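Local coordinates for protein putative protease (Parabacteroides distasonis ATCC 8503, PDB 3KD4) that is of unknown function but is probably an exported protease, with two domain families whose role is not assigned, at residues F54-I59 with S117-P122; T347-L352 with L416-S421; T367-I372 with P420-E425. All blocks are in the same frame, centred on the assembly; numbering follows the deposited sequence.

Contact 1. Residues F54-I59 with S117-P122; sequences FQTLKI and SIITKP
Gln55 to Lys58 pair with Thr120 to Ser117 as neighbouring antiparallel strands, 55-65 and 111-120, of the large mixed sheet in the DUF3857 region. The backbone bonds come in two closed pairs: Thr56 and Ile119 bond to each other through both N-H and C=O groups, and so do Lys58 and Ser117, whose Lys58 N to Ser117 O link is 2.8 Å long. Beyond the strand end, Lys121 N adds one more bond to Phe54 O, nearly straight at 173°.

The apolar contacts come next. Leu57 and Ile118 share a face with Gln55 and Thr120; at the Leu57 end it is hydrocarbon, with Leu57 CD1 4.2 Å from Ile118 CG1 and Ile48 of strand 45-50 against both side chains. Branched Ile118 sends CG2 against the amide of Gln55, 3.7 Å from NE2. Thr56 and Ile119 are exposed on the other face; both are beta-branched residues, which suit an extended strand. At the strand end, the long chain of Lys121 crosses Phe54 obliquely, with CE 3.7 Å from ring atom CD2, while Tyr124 stacks on the same ring.

The buried polar groups of Ser117, Gln55 and Thr120 have partners. Ser117 OG bonds to Glu24 and His60. Gln55 runs beside Thr120, both pointing the same way, and its chain is extended beyond CG (chi2 -178°), carrying the amide out level with the threonine hydroxyl. Its OE1 accepts from Asn51 N, which fixes the flip of the amide, and NE2 donates to Thr120 OG1 at 2.9 Å, with the oxygen close to the amide plane.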
loop_
_atom_site.group_PDB
_atom_site.type_symbol
_atom_site.label_atom_id
_atom_site.label_comp_id
_atom_site.label_asym_id
_atom_site.label_seq_id
_atom_site.Cartn_x
_atom_site.Cartn_y
_atom_site.Cartn_z
ATOM N N PHE A 54 -15.848 -10.368 18.922
ATOM C CA PHE A 54 -14.918 -11.344 19.491
ATOM C C PHE A 54 -13.838 -10.744 20.358
ATOM O O PHE A 54 -13.035 -11.494 20.961
ATOM C CB PHE A 54 -14.230 -12.107 18.360
ATOM C CG PHE A 54 -15.186 -12.928 17.514
ATOM C CD1 PHE A 54 -15.877 -12.354 16.465
ATOM C CD2 PHE A 54 -15.392 -14.272 17.787
ATOM C CE1 PHE A 54 -16.785 -13.119 15.704
ATOM C CE2 PHE A 54 -16.290 -15.032 17.011
ATOM C CZ PHE A 54 -16.968 -14.455 15.986
ATOM N N GLN A 55 -13.778 -9.412 20.439
ATOM C CA GLN A 55 -12.689 -8.784 21.172
ATOM C C GLN A 55 -13.180 -7.841 22.236
ATOM O O GLN A 55 -14.207 -7.171 22.072
ATOM C CB GLN A 55 -11.750 -8.030 20.226
ATOM C CG GLN A 55 -11.211 -8.910 19.106
ATOM C CD GLN A 55 -10.244 -8.201 18.192
ATOM O OE1 GLN A 55 -10.552 -7.151 17.639
ATOM N NE2 GLN A 55 -9.064 -8.779 18.025
ATOM N N THR A 56 -12.417 -7.738 23.309
ATOM C CA THR A 56 -12.676 -6.657 24.255
ATOM C C THR A 56 -11.413 -5.850 24.496
ATOM O O THR A 56 -10.278 -6.361 24.465
ATOM C CB THR A 56 -13.218 -7.138 25.582
ATOM O OG1 THR A 56 -12.256 -8.011 26.178
ATOM C CG2 THR A 56 -14.563 -7.832 25.391
ATOM N N LEU A 57 -11.629 -4.558 24.674
ATOM C CA LEU A 57 -10.571 -3.592 24.920
ATOM C C LEU A 57 -10.487 -3.331 26.395
ATOM O O LEU A 57 -11.480 -3.018 27.020
ATOM C CB LEU A 57 -10.858 -2.276 24.207
ATOM C CG LEU A 57 -9.882 -1.100 24.420
ATOM C CD1 LEU A 57 -8.476 -1.437 23.978
ATOM C CD2 LEU A 57 -10.437 0.145 23.633
ATOM N N LYS A 58 -9.310 -3.472 26.965
ATOM C CA LYS A 58 -9.117 -3.167 28.364
ATOM C C LYS A 58 -8.028 -2.124 28.503
ATOM O O LYS A 58 -6.877 -2.345 28.097
ATOM C CB LYS A 58 -8.714 -4.447 29.058
ATOM C CG LYS A 58 -8.193 -4.315 30.435
ATOM C CD LYS A 58 -9.194 -3.694 31.376
ATOM C CE LYS A 58 -8.730 -3.889 32.826
ATOM N NZ LYS A 58 -8.174 -5.290 32.990
ATOM N N ILE A 59 -8.352 -0.995 29.107
ATOM C CA ILE A 59 -7.358 0.064 29.268
ATOM C C ILE A 59 -6.723 -0.152 30.614
ATOM O O ILE A 59 -7.404 -0.087 31.612
ATOM C CB ILE A 59 -8.007 1.444 29.206
ATOM C CG1 ILE A 59 -8.793 1.637 27.882
ATOM C CG2 ILE A 59 -6.959 2.554 29.404
ATOM C CD1 ILE A 59 -7.956 1.789 26.688
ATOM N N SER A 117 -4.859 -3.598 26.517
ATOM C CA SER A 117 -4.931 -4.907 25.887
ATOM C C SER A 117 -6.169 -5.042 25.038
ATOM O O SER A 117 -7.246 -4.508 25.370
ATOM C CB SER A 117 -4.976 -6.036 26.905
ATOM O OG SER A 117 -3.796 -6.103 27.688
ATOM N N ILE A 118 -6.025 -5.830 23.989
ATOM C CA ILE A 118 -7.136 -6.347 23.219
ATOM C C ILE A 118 -7.155 -7.864 23.480
ATOM O O ILE A 118 -6.169 -8.560 23.224
ATOM C CB ILE A 118 -6.958 -6.058 21.732
ATOM C CG1 ILE A 118 -6.960 -4.531 21.515
ATOM C CG2 ILE A 118 -8.067 -6.786 20.928
ATOM C CD1 ILE A 118 -6.590 -4.097 20.073
ATOM N N ILE A 119 -8.269 -8.351 24.019
ATOM C CA ILE A 119 -8.434 -9.748 24.366
ATOM C C ILE A 119 -9.395 -10.369 23.362
ATOM O O ILE A 119 -10.518 -9.901 23.205
ATOM C CB ILE A 119 -8.944 -9.893 25.783
ATOM C CG1 ILE A 119 -7.913 -9.276 26.748
ATOM C CG2 ILE A 119 -9.217 -11.406 26.129
ATOM C CD1 ILE A 119 -8.525 -8.607 27.880
ATOM N N THR A 120 -8.938 -11.415 22.696
ATOM C CA THR A 120 -9.720 -12.076 21.628
ATOM C C THR A 120 -10.160 -13.440 22.120
ATOM O O THR A 120 -9.341 -14.257 22.559
ATOM C CB THR A 120 -8.891 -12.223 20.380
ATOM O OG1 THR A 120 -8.444 -10.919 19.956
ATOM C CG2 THR A 120 -9.672 -12.878 19.270
ATOM N N LYS A 121 -11.453 -13.683 22.051
ATOM C CA LYS A 121 -12.014 -14.958 22.475
ATOM C C LYS A 121 -11.698 -16.094 21.491
ATOM O O LYS A 121 -11.323 -15.838 20.359
ATOM C CB LYS A 121 -13.512 -14.796 22.746
ATOM C CG LYS A 121 -14.401 -14.716 21.530
ATOM C CD LYS A 121 -15.847 -14.434 22.054
ATOM C CE LYS A 121 -16.933 -14.809 21.077
ATOM N NZ LYS A 121 -18.266 -14.400 21.662
ATOM N N PRO A 122 -11.836 -17.357 21.940
ATOM C CA PRO A 122 -11.560 -18.460 21.034
ATOM C C PRO A 122 -12.436 -18.399 19.808
ATOM O O PRO A 122 -13.504 -17.855 19.866
ATOM C CB PRO A 122 -11.914 -19.708 21.865
ATOM C CG PRO A 122 -11.849 -19.288 23.257
ATOM C CD PRO A 122 -12.260 -17.830 23.265
#

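Contact 2. Residues T347-L352 with L416-S421; sequences TNRGGL and LFELPS
Glu418, on the short strand 417-418, meets Arg349 at the end of helix 346-349 and Leu352 in the turn that follows, joining the DUF3858 region to that helix end. Its side chain starts toward them and stays extended, with CG anti to the backbone N (chi1 -171°). Arg349 NH1 donates a hydrogen bond to Glu418 OE2 at 3.0 Å, part of a salt bridge. The two side chains cross at about a right angle: the oxygen lies in the guanidinium plane, yet NH1 stands above the carboxylate plane, the two planes being 62° apart. Water 1 closes a second route, accepting from Arg349 NH2 and donating to Glu418 OE1 at 2.7 Å. Leu352 adds hydrocarbon, its CD1 3.7 Å from Glu418 OE1 and also over one face of the guanidinium, toward its rim.

Other partners share these charges: Gln478 donates to OE1, the backbone N of Lys195 to OE2, and Asp353 forms a salt bridge with Arg349 NE. Such company would be expected to keep the carboxylate ionised, and an arginine, with several N-H groups in one plane, can serve several acceptors.

Pro420 then brings its carbonyl to the helix, O lying 3.8 Å from Asn348 CB. At Ser421, a small residue lets the backbones come close, CA to CA 4.6 Å from Asn348; its CB packs 3.7 Å from Asn348 CG.

Between the arginine and the leucine the chain turns sharply: Gly350 leaves the helix with positive phi, a conformation easy for a residue without a side chain, and Leu352 N bonds back to Arg349 O. The end of helix 346-349 thus meets strand 417-418, paired with 478-479, through Arg349, and Ile370 at the start of strand 370-380 through Asn348; Ser421 touches Ile370 too.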
loop_
_atom_site.group_PDB
_atom_site.type_symbol
_atom_site.label_atom_id
_atom_site.label_comp_id
_atom_site.label_asym_id
_atom_site.label_seq_id
_atom_site.Cartn_x
_atom_site.Cartn_y
_atom_site.Cartn_z
ATOM N N THR A 347 2.342 -6.610 -12.710
ATOM C CA THR A 347 3.557 -6.409 -13.499
ATOM C C THR A 347 4.174 -4.995 -13.344
ATOM O O THR A 347 5.270 -4.735 -13.855
ATOM C CB THR A 347 3.284 -6.726 -14.979
ATOM O OG1 THR A 347 2.199 -5.900 -15.451
ATOM C CG2 THR A 347 2.924 -8.230 -15.148
ATOM N N ASN A 348 3.506 -4.089 -12.622
ATOM C CA ASN A 348 4.127 -2.795 -12.310
ATOM C C ASN A 348 5.294 -2.957 -11.364
ATOM O O ASN A 348 6.367 -2.408 -11.580
ATOM C CB ASN A 348 3.122 -1.784 -11.738
ATOM C CG ASN A 348 2.215 -1.211 -12.782
ATOM O OD1 ASN A 348 2.192 -1.653 -13.932
ATOM N ND2 ASN A 348 1.472 -0.197 -12.399
ATOM N N ARG A 349 5.098 -3.713 -10.295
ATOM C CA ARG A 349 6.177 -3.932 -9.337
ATOM C C ARG A 349 6.936 -5.222 -9.628
ATOM O O ARG A 349 8.063 -5.414 -9.177
ATOM C CB ARG A 349 5.621 -3.914 -7.912
ATOM C CG ARG A 349 5.001 -2.555 -7.482
ATOM C CD ARG A 349 4.341 -2.655 -6.108
ATOM N NE ARG A 349 5.273 -3.210 -5.135
ATOM C CZ ARG A 349 6.287 -2.537 -4.589
ATOM N NH1 ARG A 349 6.495 -1.255 -4.881
ATOM N NH2 ARG A 349 7.108 -3.140 -3.735
ATOM N N GLY A 350 6.317 -6.138 -10.361
ATOM C CA GLY A 350 6.971 -7.366 -10.755
ATOM C C GLY A 350 7.625 -8.090 -9.605
ATOM O O GLY A 350 7.001 -8.337 -8.560
ATOM N N GLY A 351 8.907 -8.405 -9.804
ATOM C CA GLY A 351 9.714 -9.104 -8.835
ATOM C C GLY A 351 10.146 -8.321 -7.593
ATOM O O GLY A 351 10.843 -8.874 -6.758
ATOM N N LEU A 352 9.709 -7.072 -7.422
ATOM C CA LEU A 352 9.886 -6.393 -6.133
ATOM C C LEU A 352 9.122 -7.129 -5.009
ATOM O O LEU A 352 9.487 -7.066 -3.859
ATOM C CB LEU A 352 9.418 -4.948 -6.230
ATOM C CG LEU A 352 10.312 -3.993 -7.043
ATOM C CD1 LEU A 352 9.811 -2.563 -6.904
ATOM C CD2 LEU A 352 11.773 -4.093 -6.597
ATOM N N LEU A 416 16.540 5.097 -0.566
ATOM C CA LEU A 416 16.186 4.561 -1.864
ATOM C C LEU A 416 15.026 5.300 -2.426
ATOM O O LEU A 416 14.118 5.692 -1.693
ATOM C CB LEU A 416 15.820 3.092 -1.786
ATOM C CG LEU A 416 16.965 2.119 -1.492
ATOM C CD1 LEU A 416 16.390 0.692 -1.444
ATOM C CD2 LEU A 416 18.072 2.220 -2.542
ATOM N N PHE A 417 15.081 5.465 -3.745
ATOM C CA PHE A 417 14.067 6.122 -4.533
ATOM C C PHE A 417 13.361 5.072 -5.389
ATOM O O PHE A 417 14.032 4.305 -6.069
ATOM C CB PHE A 417 14.777 7.144 -5.415
ATOM C CG PHE A 417 13.868 7.936 -6.267
ATOM C CD1 PHE A 417 12.925 8.754 -5.697
ATOM C CD2 PHE A 417 13.956 7.879 -7.642
ATOM C CE1 PHE A 417 12.067 9.506 -6.493
ATOM C CE2 PHE A 417 13.091 8.657 -8.451
ATOM C CZ PHE A 417 12.149 9.447 -7.859
ATOM N N GLU A 418 12.038 5.025 -5.358
ATOM C CA GLU A 418 11.283 3.981 -6.081
ATOM C C GLU A 418 10.201 4.554 -6.935
ATOM O O GLU A 418 9.432 5.388 -6.478
ATOM C CB GLU A 418 10.641 2.998 -5.064
ATOM C CG GLU A 418 10.004 1.741 -5.680
ATOM C CD GLU A 418 9.502 0.794 -4.619
ATOM O OE1 GLU A 418 10.271 -0.094 -4.245
ATOM O OE2 GLU A 418 8.369 0.964 -4.125
ATOM N N LEU A 419 10.118 4.086 -8.176
ATOM C CA LEU A 419 9.081 4.507 -9.099
ATOM C C LEU A 419 7.883 3.566 -8.998
ATOM O O LEU A 419 8.051 2.388 -8.690
ATOM C CB LEU A 419 9.615 4.448 -10.520
ATOM C CG LEU A 419 10.911 5.192 -10.838
ATOM C CD1 LEU A 419 11.152 5.029 -12.334
ATOM C CD2 LEU A 419 10.795 6.673 -10.459
ATOM N N PRO A 420 6.669 4.065 -9.283
ATOM C CA PRO A 420 5.495 3.194 -9.229
ATOM C C PRO A 420 5.576 2.036 -10.234
ATOM O O PRO A 420 5.107 0.939 -9.945
ATOM C CB PRO A 420 4.340 4.138 -9.590
ATOM C CG PRO A 420 4.848 5.498 -9.428
ATOM C CD PRO A 420 6.317 5.459 -9.608
ATOM N N SER A 421 6.208 2.281 -11.385
ATOM C CA SER A 421 6.369 1.264 -12.436
ATOM C C SER A 421 7.475 1.680 -13.377
ATOM O O SER A 421 7.906 2.828 -13.365
ATOM C CB SER A 421 5.095 1.113 -13.265
ATOM O OG SER A 421 4.900 2.221 -14.150
HETATM O O HOH W 1 9.131 -1.728 -2.406
#

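Contact 3. Residues T367-I372 with P420-E425; sequences TTPIQI and PSLIRE
Ile370 and Ile372 pair in parallel with Ile423 and Glu425, the short strand segments running within 9° of each other. In the usual parallel pattern one residue bonds to two on the neighbouring strand: Arg424 gives its N-H to Ile370 O, and Ile372 N donates to Arg424 O at 2.7 Å. Just before, Ile370 N reaches Leu422 O at 3.0 Å from above the carbonyl plane.

On one face, isoleucines meet through their ends: Ile372 CD1 lies 3.7 Å from Ile423 CD1, which also approaches Ile370 CB. Ile372 runs beside Glu425, whose hydrocarbon portion suits this neighbour while OE2 accepts from Ile401 N. The other, exposed face carries Gln371 and Arg424, lying side by side. Gln371 bends at chi2 (-74°), which turns CD back over the arginine chain; in the arginine conformer described, one of two, its OE1 can accept from Arg424 NH1 at 3.0 Å. Long polar chains suit this exposed face.

Ahead of the strands, Pro369 CB packs 4.0 Å from Leu422 CB, and Thr367 CG2 meets Leu422 CD1 at 3.7 Å, the two side chains crossing at about a right angle. Pro369 has no N-H to give, and the first bond of the pairing on this strand comes from Ile370 N.

What positions this start is a second shell: Ser421 OG donates to Leu422 O from the face opposite Ile370 N, gripping that oxygen twice, and water 2 links Leu422 N with Thr368 O. Strands 370-380 and 423-433 are a parallel edge pair in a five-stranded sheet whose other pairings are antiparallel; strand 465-474 pairs with the other edge of 423-433 through backbone bonds to Ile423 and Glu425, and helix 346-349 abuts the entry.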
loop_
_atom_site.group_PDB
_atom_site.type_symbol
_atom_site.label_atom_id
_atom_site.label_comp_id
_atom_site.label_asym_id
_atom_site.label_seq_id
_atom_site.Cartn_x
_atom_site.Cartn_y
_atom_site.Cartn_z
ATOM N N THR A 367 8.229 -7.924 -14.831
ATOM C CA THR A 367 8.148 -6.492 -14.632
ATOM C C THR A 367 7.931 -5.896 -16.015
ATOM O O THR A 367 8.765 -6.083 -16.882
ATOM C CB THR A 367 9.424 -5.946 -13.995
ATOM O OG1 THR A 367 9.673 -6.636 -12.741
ATOM C CG2 THR A 367 9.280 -4.447 -13.735
ATOM N N THR A 368 6.784 -5.264 -16.241
ATOM C CA THR A 368 6.375 -4.788 -17.569
ATOM C C THR A 368 6.180 -3.273 -17.504
ATOM O O THR A 368 5.456 -2.795 -16.643
ATOM C CB THR A 368 5.022 -5.416 -18.014
ATOM O OG1 THR A 368 5.114 -6.838 -18.006
ATOM C CG2 THR A 368 4.638 -4.967 -19.409
ATOM N N PRO A 369 6.834 -2.507 -18.402
ATOM C CA PRO A 369 6.562 -1.072 -18.466
ATOM C C PRO A 369 5.132 -0.728 -18.827
ATOM O O PRO A 369 4.534 -1.374 -19.675
ATOM C CB PRO A 369 7.489 -0.577 -19.585
ATOM C CG PRO A 369 8.511 -1.636 -19.739
ATOM C CD PRO A 369 7.893 -2.920 -19.342
ATOM N N ILE A 370 4.592 0.302 -18.195
ATOM C CA ILE A 370 3.349 0.900 -18.651
ATOM C C ILE A 370 3.701 1.656 -19.921
ATOM O O ILE A 370 4.770 2.302 -20.015
ATOM C CB ILE A 370 2.767 1.874 -17.616
ATOM C CG1 ILE A 370 2.272 1.102 -16.392
ATOM C CG2 ILE A 370 1.627 2.733 -18.208
ATOM C CD1 ILE A 370 1.106 0.138 -16.684
ATOM N N GLN A 371 2.818 1.566 -20.902
ATOM C CA GLN A 371 3.044 2.186 -22.201
ATOM C C GLN A 371 2.042 3.281 -22.365
ATOM O O GLN A 371 0.852 2.998 -22.306
ATOM C CB GLN A 371 2.802 1.184 -23.315
ATOM C CG GLN A 371 3.770 0.039 -23.368
ATOM C CD GLN A 371 5.125 0.431 -23.892
ATOM O OE1 GLN A 371 5.326 1.521 -24.462
ATOM N NE2 GLN A 371 6.081 -0.466 -23.712
ATOM N N ILE A 372 2.503 4.520 -22.569
ATOM C CA ILE A 372 1.614 5.652 -22.833
ATOM C C ILE A 372 1.900 6.265 -24.220
ATOM O O ILE A 372 3.045 6.498 -24.614
ATOM C CB ILE A 372 1.673 6.702 -21.706
ATOM C CG1 ILE A 372 0.982 6.126 -20.462
ATOM C CG2 ILE A 372 0.942 8.004 -22.105
ATOM C CD1 ILE A 372 1.491 6.663 -19.263
ATOM N N PRO A 420 6.669 4.065 -9.283
ATOM C CA PRO A 420 5.495 3.194 -9.229
ATOM C C PRO A 420 5.576 2.036 -10.234
ATOM O O PRO A 420 5.107 0.939 -9.945
ATOM C CB PRO A 420 4.340 4.138 -9.590
ATOM C CG PRO A 420 4.848 5.498 -9.428
ATOM C CD PRO A 420 6.317 5.459 -9.608
ATOM N N SER A 421 6.208 2.281 -11.385
ATOM C CA SER A 421 6.369 1.264 -12.436
ATOM C C SER A 421 7.475 1.680 -13.377
ATOM O O SER A 421 7.906 2.828 -13.365
ATOM C CB SER A 421 5.095 1.113 -13.265
ATOM O OG SER A 421 4.900 2.221 -14.150
ATOM N N LEU A 422 7.918 0.761 -14.212
ATOM C CA LEU A 422 8.681 1.156 -15.389
ATOM C C LEU A 422 7.678 1.820 -16.331
ATOM O O LEU A 422 6.455 1.589 -16.223
ATOM C CB LEU A 422 9.348 -0.022 -16.066
ATOM C CG LEU A 422 10.279 -0.826 -15.160
ATOM C CD1 LEU A 422 10.922 -1.962 -15.995
ATOM C CD2 LEU A 422 11.326 0.048 -14.519
ATOM N N ILE A 423 8.174 2.656 -17.247
ATOM C CA ILE A 423 7.264 3.370 -18.099
ATOM C C ILE A 423 7.945 3.757 -19.405
ATOM O O ILE A 423 9.197 3.938 -19.473
ATOM C CB ILE A 423 6.713 4.632 -17.369
ATOM C CG1 ILE A 423 5.439 5.137 -18.058
ATOM C CG2 ILE A 423 7.826 5.720 -17.270
ATOM C CD1 ILE A 423 4.370 5.641 -17.112
ATOM N N ARG A 424 7.105 3.851 -20.431
ATOM C CA ARG A 424 7.500 4.362 -21.731
ATOM C C ARG A 424 6.378 5.238 -22.231
ATOM O O ARG A 424 5.218 4.775 -22.348
ATOM C CB ARG A 424 7.721 3.235 -22.729
ATOM C CG ARG A 424 8.723 2.186 -22.311
ATOM C CD ARG A 424 8.729 1.015 -23.299
ATOM N NE ARG A 424 9.615 1.179 -24.452
ATOM C CZ ARG A 424 9.245 1.738 -25.592
ATOM N NH1 ARG A 424 8.014 2.204 -25.715
ATOM N NH2 ARG A 424 10.103 1.828 -26.604
ATOM N N GLU A 425 6.695 6.498 -22.526
ATOM C CA GLU A 425 5.669 7.427 -23.004
ATOM C C GLU A 425 6.082 8.128 -24.287
ATOM O O GLU A 425 7.248 8.489 -24.459
ATOM C CB GLU A 425 5.336 8.483 -21.957
ATOM C CG GLU A 425 5.292 7.980 -20.561
ATOM C CD GLU A 425 4.649 8.934 -19.592
ATOM O OE1 GLU A 425 4.210 10.044 -19.992
ATOM O OE2 GLU A 425 4.583 8.551 -18.401
HETATM O O HOH W 2 6.896 -1.824 -14.381
#

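Contacts 2 and 3 are neighbours, their centres about 10 Å apart, and share Pro420 and Ser421; contact 1 lies far off, its centre about 38 Å from that of contact 2. All three mix buried and exposed residues. Contact 1 pairs two inner strands, antiparallel; contact 3 pairs an edge strand with its neighbour, in parallel. In both, backbone bonds dominate and exposed side chains gather mainly on one face, beside buried polar groups that have partners. Contact 2 buries less than half as much surface and turns on a charged pair with a buried Glu418, where a helix end meets a short strand. Thr347 O and Thr368 N, probably hydrogen-bonded, tie contact 2 to contact 3.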